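Side-chain contacts in hypothetical protein AQ_1354 (Aquifex aeolicus, PDB 1OZ9), which probably acts as a zinc-dependent, single-strand-specific endoribonuclease in 16S rRNA 3'-end maturation and ribosome quality control: residues L31-A35 / L36-N40; E76-G80 / Y81-G85; R111-V114 / H115-H119. All coordinates share one frame; numbering follows the deposited sequence.

Contact 1: residues L31-A35 / L36-N40; sequences LALSA and LGLNN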
ATOM      1  N   LEU A  31      -3.864  -1.704  11.306  1.00 15.33           N
ATOM      2  CA  LEU A  31      -3.547  -3.046  11.741  1.00 15.09           C
ATOM      3  C   LEU A  31      -2.207  -3.510  11.156  1.00 14.79           C
ATOM      4  O   LEU A  31      -1.462  -4.210  11.820  1.00 14.56           O
ATOM      5  CB  LEU A  31      -4.628  -4.043  11.358  1.00 14.96           C
ATOM      6  CG  LEU A  31      -5.928  -3.918  12.150  1.00 16.28           C
ATOM      7  CD1 LEU A  31      -6.994  -4.815  11.507  1.00 16.92           C
ATOM      8  CD2 LEU A  31      -5.740  -4.210  13.665  1.00 18.96           C
ATOM      9  N   ALA A  32      -1.948  -3.171   9.904  1.00 14.92           N
ATOM     10  CA  ALA A  32      -0.666  -3.544   9.268  1.00 16.37           C
ATOM     11  C   ALA A  32       0.515  -2.866   9.991  1.00 17.21           C
ATOM     12  O   ALA A  32       1.522  -3.516  10.292  1.00 17.29           O
ATOM     13  CB  ALA A  32      -0.664  -3.134   7.793  1.00 16.30           C
ATOM     14  N   LEU A  33       0.382  -1.568  10.268  1.00 16.84           N
ATOM     15  CA  LEU A  33       1.438  -0.848  10.974  1.00 17.21           C
ATOM     16  C   LEU A  33       1.677  -1.450  12.342  1.00 17.40           C
ATOM     17  O   LEU A  33       2.839  -1.624  12.754  1.00 17.11           O
ATOM     18  CB  LEU A  33       1.160   0.670  11.051  1.00 17.10           C
ATOM     19  CG  LEU A  33       1.206   1.428   9.719  1.00 18.78           C
ATOM     20  CD1 LEU A  33       0.813   2.919   9.904  1.00 21.60           C
ATOM     21  CD2 LEU A  33       2.564   1.338   8.937  1.00 19.34           C
ATOM     22  N   SER A  34       0.595  -1.813  13.035  1.00 16.87           N
ATOM     23  CA  SER A  34       0.711  -2.462  14.331  1.00 17.32           C
ATOM     24  C   SER A  34       1.337  -3.858  14.243  1.00 16.77           C
ATOM     25  O   SER A  34       2.120  -4.245  15.110  1.00 15.91           O
ATOM     26  CB  SER A  34      -0.653  -2.493  15.064  1.00 17.78           C
ATOM     27  OG  SER A  34      -0.573  -3.260  16.258  1.00 23.12           O
ATOM     28  N   ALA A  35       1.015  -4.622  13.207  1.00 15.93           N
ATOM     29  CA  ALA A  35       1.588  -5.966  13.083  1.00 15.17           C
ATOM     30  C   ALA A  35       3.074  -5.813  12.806  1.00 15.31           C
ATOM     31  O   ALA A  35       3.887  -6.666  13.169  1.00 14.84           O
ATOM     32  CB  ALA A  35       0.928  -6.719  11.950  1.00 15.85           C
ATOM     33  N   LEU A  36       3.432  -4.686  12.205  1.00 15.23           N
ATOM     34  CA  LEU A  36       4.827  -4.425  11.909  1.00 16.72           C
ATOM     35  C   LEU A  36       5.605  -3.814  13.108  1.00 17.35           C
ATOM     36  O   LEU A  36       6.798  -3.551  13.006  1.00 16.79           O
ATOM     37  CB  LEU A  36       4.936  -3.562  10.664  1.00 16.46           C
ATOM     38  CG  LEU A  36       4.590  -4.275   9.364  1.00 17.65           C
ATOM     39  CD1 LEU A  36       4.193  -3.277   8.255  1.00 20.67           C
ATOM     40  CD2 LEU A  36       5.746  -5.124   8.879  1.00 21.00           C
ATOM     41  N   GLY A  37       4.906  -3.560  14.215  1.00 17.10           N
ATOM     42  CA  GLY A  37       5.535  -3.035  15.421  1.00 16.63           C
ATOM     43  C   GLY A  37       5.898  -1.556  15.347  1.00 16.34           C
ATOM     44  O   GLY A  37       6.684  -1.083  16.152  1.00 15.80           O
ATOM     45  N   LEU A  38       5.313  -0.826  14.405  1.00 16.27           N
ATOM     46  CA  LEU A  38       5.666   0.578  14.212  1.00 16.51           C
ATOM     47  C   LEU A  38       4.852   1.446  15.130  1.00 17.47           C
ATOM     48  O   LEU A  38       3.678   1.170  15.339  1.00 16.29           O
ATOM     49  CB  LEU A  38       5.388   1.010  12.777  1.00 16.01           C
ATOM     50  CG  LEU A  38       6.408   0.387  11.810  1.00 17.92           C
ATOM     51  CD1 LEU A  38       5.931   0.490  10.362  1.00 19.23           C
ATOM     52  CD2 LEU A  38       7.730   1.153  11.984  1.00 17.95           C
ATOM     53  N   ASN A  39       5.479   2.496  15.657  1.00 17.58           N
ATOM     54  CA  ASN A  39       4.806   3.417  16.557  1.00 19.48           C
ATOM     55  C   ASN A  39       5.181   4.845  16.164  1.00 18.51           C
ATOM     56  O   ASN A  39       6.315   5.116  15.755  1.00 18.70           O
ATOM     57  CB  ASN A  39       5.263   3.153  18.019  1.00 20.71           C
ATOM     58  CG  ASN A  39       4.931   1.728  18.522  1.00 26.71           C
ATOM     59  OD1 ASN A  39       3.819   1.468  19.021  1.00 33.52           O
ATOM     60  ND2 ASN A  39       5.922   0.809  18.445  1.00 31.27           N
ATOM     61  N   ASN A  40       4.249   5.766  16.295  1.00 18.99           N
ATOM     62  CA  ASN A  40       4.533   7.145  15.959  1.00 19.65           C
ATOM     63  C   ASN A  40       5.011   7.442  14.543  1.00 18.46           C
ATOM     64  O   ASN A  40       5.934   8.249  14.372  1.00 18.16           O
ATOM     65  CB  ASN A  40       5.613   7.626  16.867  1.00 20.10           C
ATOM     66  CG  ASN A  40       5.165   8.704  17.742  1.00 24.92           C
ATOM     67  OD1 ASN A  40       3.970   8.830  18.047  1.00 29.60           O
ATOM     68  ND2 ASN A  40       6.111   9.534  18.143  1.00 28.53           N
TER
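L36 and L38 fold back onto the last turn of helix 22-35, and their backbone N-H groups find acceptors there. The L36 N bonds to A32 O at 2.9 Å, with the donor tilted 23° from the carbonyl plane. It also makes a weak bond to L33 O. The L33 O is gripped more firmly by L38 N, at 3.1 Å and with a nearly straight N-H...O angle of 163°. G37 N turns to S34 O, 3.0 Å away, and sits above that carbonyl plane instead of on a lone pair. This is a Schellman motif closing the C-terminal end of the helix. G37 is the residue with positive phi, which favours glycine. L36 CB already lies near A32 O; with CG beside its own N (chi1 -72°), CG and CD1 lie against that oxygen too, CG at 3.3 Å. L33 CD2 meets L38 CD1 at 3.8 Å, the two chains crossing at a slant. L36 also touches I117 of helix 105-120 and V142 of helix 129-147. With an alanine here, CG and both methyls are gone, and the space between A32, I117 and V142 is likely to be left unfilled. Beyond the cap, L38 O accepts from N9 ND2, and N39 OD1 accepts from K8 NZ.

Contact 2: residues E76-G80 / Y81-G85; sequences EEFGG and YKILG
F78 and Y81 pair across the tip of the beta hairpin formed by strands 69-78 and 81-90. The link between them is a type I' turn with G79 and G80 in its middle. Both glycines have positive phi. At G80 a side chain would jam against the preceding carbonyl, so glycine is called for. Backbone bonds hold the two strands together. F78 N gives to Y81 O at 2.8 Å. Y81 N returns a bond to F78 O at 2.9 Å, but from above the carbonyl plane. Two residues further from the turn, I83 N reaches E76 O at 3.0 Å in an almost perfectly straight bond (176°). Between these bonds lies the non-hydrogen-bonded pair E77 and K82, where E77 CA approaches Y81 O in a CA-H...O contact. Charge joins this pair on one face of the hairpin. K82 NZ meets E77 OE2 at 3.0 Å, on the anti side of the carboxylate and 16° out of its plane. The lysine runs extended, with CG anti to the backbone N, and bends only at its last torsion (chi4 71°). That bend turns NZ back over E77 CG. NZ also bonds to G75 O, so it has two acceptors. A separate side-chain hydrogen bond belongs to Y81, which leads away from the hairpin partner: its OH bonds to E42 OE2 of strand 41-48. The apolar contact is made by F78 and I83. I83 CD1 comes to the edge of the F78 ring, in its plane, and touches CE1 at 3.6 Å.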
ATOM      1  N   GLU A  76      11.020  12.125   6.418  1.00 19.25           N
ATOM      2  CA  GLU A  76      11.371  13.244   7.290  1.00 18.57           C
ATOM      3  C   GLU A  76      10.940  12.930   8.717  1.00 16.75           C
ATOM      4  O   GLU A  76       9.923  12.283   8.925  1.00 15.76           O
ATOM      5  CB  GLU A  76      10.692  14.538   6.808  1.00 19.68           C
ATOM      6  CG  GLU A  76      11.216  15.764   7.535  1.00 22.38           C
ATOM      7  CD  GLU A  76      10.909  17.078   6.822  1.00 27.73           C
ATOM      8  OE1 GLU A  76       9.993  17.103   5.979  1.00 31.51           O
ATOM      9  OE2 GLU A  76      11.588  18.085   7.121  1.00 28.87           O
ATOM     10  N   GLU A  77      11.712  13.376   9.695  1.00 15.10           N
ATOM     11  CA  GLU A  77      11.392  13.138  11.108  1.00 15.61           C
ATOM     12  C   GLU A  77      11.186  14.459  11.816  1.00 15.28           C
ATOM     13  O   GLU A  77      11.880  15.415  11.504  1.00 15.32           O
ATOM     14  CB  GLU A  77      12.568  12.430  11.822  1.00 15.84           C
ATOM     15  CG  GLU A  77      12.830  11.022  11.307  1.00 18.78           C
ATOM     16  CD  GLU A  77      14.108  10.418  11.913  1.00 22.41           C
ATOM     17  OE1 GLU A  77      14.438  10.747  13.080  1.00 20.69           O
ATOM     18  OE2 GLU A  77      14.787   9.621  11.212  1.00 22.19           O
ATOM     19  N   PHE A  78      10.270  14.497  12.788  1.00 14.55           N
ATOM     20  CA  PHE A  78      10.102  15.669  13.651  1.00 15.78           C
ATOM     21  C   PHE A  78      10.116  15.153  15.079  1.00 15.59           C
ATOM     22  O   PHE A  78       9.155  14.545  15.524  1.00 15.65           O
ATOM     23  CB  PHE A  78       8.749  16.346  13.323  1.00 15.61           C
ATOM     24  CG  PHE A  78       8.734  16.978  11.982  1.00 15.90           C
ATOM     25  CD1 PHE A  78       8.373  16.267  10.873  1.00 17.51           C
ATOM     26  CD2 PHE A  78       9.172  18.274  11.824  1.00 16.92           C
ATOM     27  CE1 PHE A  78       8.376  16.866   9.613  1.00 19.41           C
ATOM     28  CE2 PHE A  78       9.172  18.870  10.570  1.00 18.54           C
ATOM     29  CZ  PHE A  78       8.790  18.158   9.473  1.00 14.55           C
ATOM     30  N   GLY A  79      11.231  15.329  15.771  1.00 17.19           N
ATOM     31  CA  GLY A  79      11.395  14.815  17.124  1.00 18.87           C
ATOM     32  C   GLY A  79      10.800  13.427  17.379  1.00 19.69           C
ATOM     33  O   GLY A  79       9.940  13.252  18.243  1.00 22.99           O
ATOM     34  N   GLY A  80      11.209  12.413  16.669  1.00 18.84           N
ATOM     35  CA  GLY A  80      10.599  11.137  17.016  1.00 19.41           C
ATOM     36  C   GLY A  80       9.379  10.702  16.224  1.00 18.17           C
ATOM     37  O   GLY A  80       9.077   9.507  16.148  1.00 19.49           O
ATOM     38  N   TYR A  81       8.655  11.647  15.642  1.00 16.06           N
ATOM     39  CA  TYR A  81       7.529  11.315  14.757  1.00 15.55           C
ATOM     40  C   TYR A  81       8.154  11.178  13.395  1.00 15.23           C
ATOM     41  O   TYR A  81       8.904  12.052  13.011  1.00 16.30           O
ATOM     42  CB  TYR A  81       6.577  12.515  14.726  1.00 15.13           C
ATOM     43  CG  TYR A  81       5.362  12.419  13.850  1.00 14.63           C
ATOM     44  CD1 TYR A  81       4.246  11.714  14.263  1.00 15.86           C
ATOM     45  CD2 TYR A  81       5.292  13.098  12.633  1.00 15.75           C
ATOM     46  CE1 TYR A  81       3.103  11.643  13.468  1.00 14.84           C
ATOM     47  CE2 TYR A  81       4.141  13.049  11.840  1.00 16.12           C
ATOM     48  CZ  TYR A  81       3.044  12.322  12.283  1.00 14.21           C
ATOM     49  OH  TYR A  81       1.890  12.247  11.545  1.00 14.41           O
ATOM     50  N   LYS A  82       7.884  10.107  12.663  1.00 15.48           N
ATOM     51  CA  LYS A  82       8.517   9.927  11.351  1.00 16.85           C
ATOM     52  C   LYS A  82       7.465   9.698  10.252  1.00 16.88           C
ATOM     53  O   LYS A  82       6.536   8.918  10.442  1.00 17.06           O
ATOM     54  CB  LYS A  82       9.485   8.749  11.377  1.00 17.73           C
ATOM     55  CG  LYS A  82      10.341   8.567  10.070  1.00 20.42           C
ATOM     56  CD  LYS A  82      11.494   7.568  10.347  1.00 21.78           C
ATOM     57  CE  LYS A  82      12.414   7.343   9.158  1.00 19.53           C
ATOM     58  NZ  LYS A  82      13.251   8.508   8.890  1.00 22.62           N
ATOM     59  N   ILE A  83       7.593  10.423   9.146  1.00 16.42           N
ATOM     60  CA  ILE A  83       6.677  10.294   8.007  1.00 16.93           C
ATOM     61  C   ILE A  83       7.190   9.199   7.089  1.00 18.16           C
ATOM     62  O   ILE A  83       8.285   9.326   6.502  1.00 18.46           O
ATOM     63  CB  ILE A  83       6.580  11.631   7.285  1.00 17.70           C
ATOM     64  CG1 ILE A  83       6.081  12.706   8.288  1.00 17.53           C
ATOM     65  CG2 ILE A  83       5.609  11.518   6.056  1.00 17.12           C
ATOM     66  CD1 ILE A  83       6.754  14.064   8.110  1.00 19.12           C
ATOM     67  N   LEU A  84       6.449   8.106   7.005  1.00 17.52           N
ATOM     68  CA  LEU A  84       6.904   6.958   6.223  1.00 19.24           C
ATOM     69  C   LEU A  84       6.737   7.235   4.753  1.00 19.77           C
ATOM     70  O   LEU A  84       7.650   6.969   3.945  1.00 19.02           O
ATOM     71  CB  LEU A  84       6.122   5.711   6.556  1.00 19.50           C
ATOM     72  CG  LEU A  84       6.184   5.054   7.928  1.00 22.12           C
ATOM     73  CD1 LEU A  84       5.537   3.650   7.778  1.00 26.96           C
ATOM     74  CD2 LEU A  84       7.640   4.998   8.464  1.00 24.72           C
ATOM     75  N   GLY A  85       5.577   7.789   4.400  1.00 18.69           N
ATOM     76  CA  GLY A  85       5.345   8.179   3.030  1.00 19.53           C
ATOM     77  C   GLY A  85       3.974   7.773   2.541  1.00 19.88           C
ATOM     78  O   GLY A  85       3.045   7.582   3.346  1.00 19.89           O
TER

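Contact 3: residues R111-V114 / H115-H119; sequences RLIV and HGIVH
I113 and I117 both carry CG1 beside the backbone N and CG2 anti to it (I113 chi1 -75°, I117 chi1 -70°). Matching torsions one helical turn apart let the side chains lie side by side, pointing the same way, with I113 CG2 3.8 Å from I117 CD1. I117 CG1 also rests against I113 O at 3.2 Å. V118 CG2 packs on V114 O. The main chain is regular alpha helix. H115 N bonds to R111 O at 2.9 Å, G116 N to L112 O at 2.8 Å, and V118 N to V114 O at 3.0 Å. The isoleucine side faces helix 22-35, where I113 touches W28 and I117 touches A32. V114 and V118 face helix 129-147. The H115 chi1 near -170° swings its ring off the helix, where ND1 bonds to E139 OE2. Its CD2 lies at the edge of the H119 ring, in plane. H115 NE2 and H119 NE2 are 3.2 Å apart. These are the two histidines of an H-G-x-x-H helix, in a fold of the matrix-metalloproteinase type. Their converging NE2 atoms are consistent with the predicted joint binding of a catalytic zinc ion together with H125.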
ATOM      1  N   ARG A 111      -4.965  -6.253   0.180  1.00 17.66           N
ATOM      2  CA  ARG A 111      -3.702  -6.876  -0.204  1.00 18.45           C
ATOM      3  C   ARG A 111      -2.718  -5.862  -0.791  1.00 18.19           C
ATOM      4  O   ARG A 111      -1.496  -5.952  -0.564  1.00 18.72           O
ATOM      5  CB  ARG A 111      -3.955  -8.009  -1.186  1.00 17.26           C
ATOM      6  CG  ARG A 111      -4.515  -9.297  -0.513  1.00 21.49           C
ATOM      7  CD  ARG A 111      -4.791 -10.434  -1.503  1.00 22.42           C
ATOM      8  NE  ARG A 111      -5.667 -11.490  -0.995  1.00 26.36           N
ATOM      9  CZ  ARG A 111      -5.824 -12.696  -1.594  1.00 30.92           C
ATOM     10  NH1 ARG A 111      -5.133 -12.996  -2.695  1.00 31.17           N
ATOM     11  NH2 ARG A 111      -6.666 -13.611  -1.091  1.00 29.77           N
ATOM     12  N   LEU A 112      -3.244  -4.904  -1.535  1.00 17.37           N
ATOM     13  CA  LEU A 112      -2.424  -3.886  -2.145  1.00 16.79           C
ATOM     14  C   LEU A 112      -1.906  -2.911  -1.091  1.00 17.67           C
ATOM     15  O   LEU A 112      -0.802  -2.389  -1.225  1.00 16.54           O
ATOM     16  CB  LEU A 112      -3.205  -3.127  -3.233  1.00 17.28           C
ATOM     17  CG  LEU A 112      -3.418  -3.951  -4.516  1.00 17.34           C
ATOM     18  CD1 LEU A 112      -4.400  -3.271  -5.443  1.00 18.52           C
ATOM     19  CD2 LEU A 112      -2.087  -4.232  -5.286  1.00 17.54           C
ATOM     20  N   ILE A 113      -2.705  -2.640  -0.060  1.00 16.54           N
ATOM     21  CA  ILE A 113      -2.222  -1.780   1.033  1.00 17.13           C
ATOM     22  C   ILE A 113      -1.027  -2.415   1.707  1.00 17.51           C
ATOM     23  O   ILE A 113      -0.015  -1.762   1.954  1.00 17.92           O
ATOM     24  CB  ILE A 113      -3.330  -1.586   2.065  1.00 16.57           C
ATOM     25  CG1 ILE A 113      -4.358  -0.613   1.504  1.00 16.54           C
ATOM     26  CG2 ILE A 113      -2.767  -1.023   3.397  1.00 18.49           C
ATOM     27  CD1 ILE A 113      -5.688  -0.623   2.274  1.00 17.55           C
ATOM     28  N   VAL A 114      -1.133  -3.703   2.003  1.00 17.38           N
ATOM     29  CA  VAL A 114      -0.014  -4.425   2.638  1.00 16.66           C
ATOM     30  C   VAL A 114       1.178  -4.428   1.709  1.00 17.16           C
ATOM     31  O   VAL A 114       2.312  -4.137   2.131  1.00 17.11           O
ATOM     32  CB  VAL A 114      -0.448  -5.860   3.013  1.00 16.10           C
ATOM     33  CG1 VAL A 114       0.722  -6.697   3.595  1.00 15.06           C
ATOM     34  CG2 VAL A 114      -1.601  -5.761   4.038  1.00 16.91           C
ATOM     35  N   HIS A 115       0.934  -4.724   0.438  1.00 16.25           N
ATOM     36  CA  HIS A 115       2.039  -4.767  -0.518  1.00 17.34           C
ATOM     37  C   HIS A 115       2.742  -3.397  -0.536  1.00 16.59           C
ATOM     38  O   HIS A 115       3.976  -3.314  -0.497  1.00 16.45           O
ATOM     39  CB  HIS A 115       1.500  -5.124  -1.899  1.00 17.58           C
ATOM     40  CG  HIS A 115       2.562  -5.421  -2.909  1.00 19.66           C
ATOM     41  ND1 HIS A 115       3.104  -6.681  -3.071  1.00 18.10           N
ATOM     42  CD2 HIS A 115       3.171  -4.624  -3.820  1.00 19.94           C
ATOM     43  CE1 HIS A 115       3.992  -6.650  -4.051  1.00 21.83           C
ATOM     44  NE2 HIS A 115       4.062  -5.411  -4.511  1.00 21.88           N
ATOM     45  N   GLY A 116       1.956  -2.323  -0.578  1.00 15.83           N
ATOM     46  CA  GLY A 116       2.524  -0.976  -0.621  1.00 15.92           C
ATOM     47  C   GLY A 116       3.332  -0.615   0.627  1.00 16.86           C
ATOM     48  O   GLY A 116       4.401   0.007   0.547  1.00 15.10           O
ATOM     49  N   ILE A 117       2.822  -1.017   1.791  1.00 16.98           N
ATOM     50  CA  ILE A 117       3.491  -0.699   3.046  1.00 17.83           C
ATOM     51  C   ILE A 117       4.826  -1.405   3.099  1.00 17.23           C
ATOM     52  O   ILE A 117       5.825  -0.809   3.514  1.00 18.95           O
ATOM     53  CB  ILE A 117       2.629  -1.074   4.250  1.00 18.07           C
ATOM     54  CG1 ILE A 117       1.445  -0.113   4.311  1.00 18.06           C
ATOM     55  CG2 ILE A 117       3.443  -0.980   5.584  1.00 18.68           C
ATOM     56  CD1 ILE A 117       0.426  -0.466   5.355  1.00 16.98           C
ATOM     57  N   VAL A 118       4.854  -2.674   2.720  1.00 15.70           N
ATOM     58  CA  VAL A 118       6.113  -3.414   2.755  1.00 15.95           C
ATOM     59  C   VAL A 118       7.165  -2.771   1.835  1.00 16.69           C
ATOM     60  O   VAL A 118       8.353  -2.676   2.190  1.00 16.41           O
ATOM     61  CB  VAL A 118       5.902  -4.918   2.393  1.00 16.26           C
ATOM     62  CG1 VAL A 118       7.270  -5.679   2.350  1.00 15.32           C
ATOM     63  CG2 VAL A 118       4.911  -5.560   3.409  1.00 14.81           C
ATOM     64  N   HIS A 119       6.734  -2.302   0.668  1.00 16.55           N
ATOM     65  CA  HIS A 119       7.633  -1.592  -0.238  1.00 18.26           C
ATOM     66  C   HIS A 119       8.151  -0.348   0.450  1.00 18.09           C
ATOM     67  O   HIS A 119       9.316   0.030   0.290  1.00 16.34           O
ATOM     68  CB  HIS A 119       6.908  -1.124  -1.498  1.00 19.99           C
ATOM     69  CG  HIS A 119       6.979  -2.093  -2.624  1.00 23.06           C
ATOM     70  ND1 HIS A 119       8.099  -2.245  -3.406  1.00 25.66           N
ATOM     71  CD2 HIS A 119       6.059  -2.969  -3.098  1.00 26.06           C
ATOM     72  CE1 HIS A 119       7.872  -3.178  -4.316  1.00 28.45           C
ATOM     73  NE2 HIS A 119       6.636  -3.627  -4.155  1.00 27.67           N
TER

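In the fold
The contacts follow one another along the chain. Contact 1 touches both others. L36 CD1 packs on I117 CG2 at 3.6 Å, and A32 CB on I117 CD1 at 3.8 Å, so the end of helix 22-35 and the first residue after it pack against helix 105-120. Towards contact 2, N40 O probably accepts a hydrogen bond from K82 N at 3.2 Å, and L33 CD2 meets L84 CD1. Contacts 2 and 3 do not touch, with nearest atoms about 6 Å apart. Contact 3 holds two of the predicted zinc ligands. Contact 1 stands off from the site: the side chains of L36 and H119 are about 10 Å apart. The hairpin tip lies away from it.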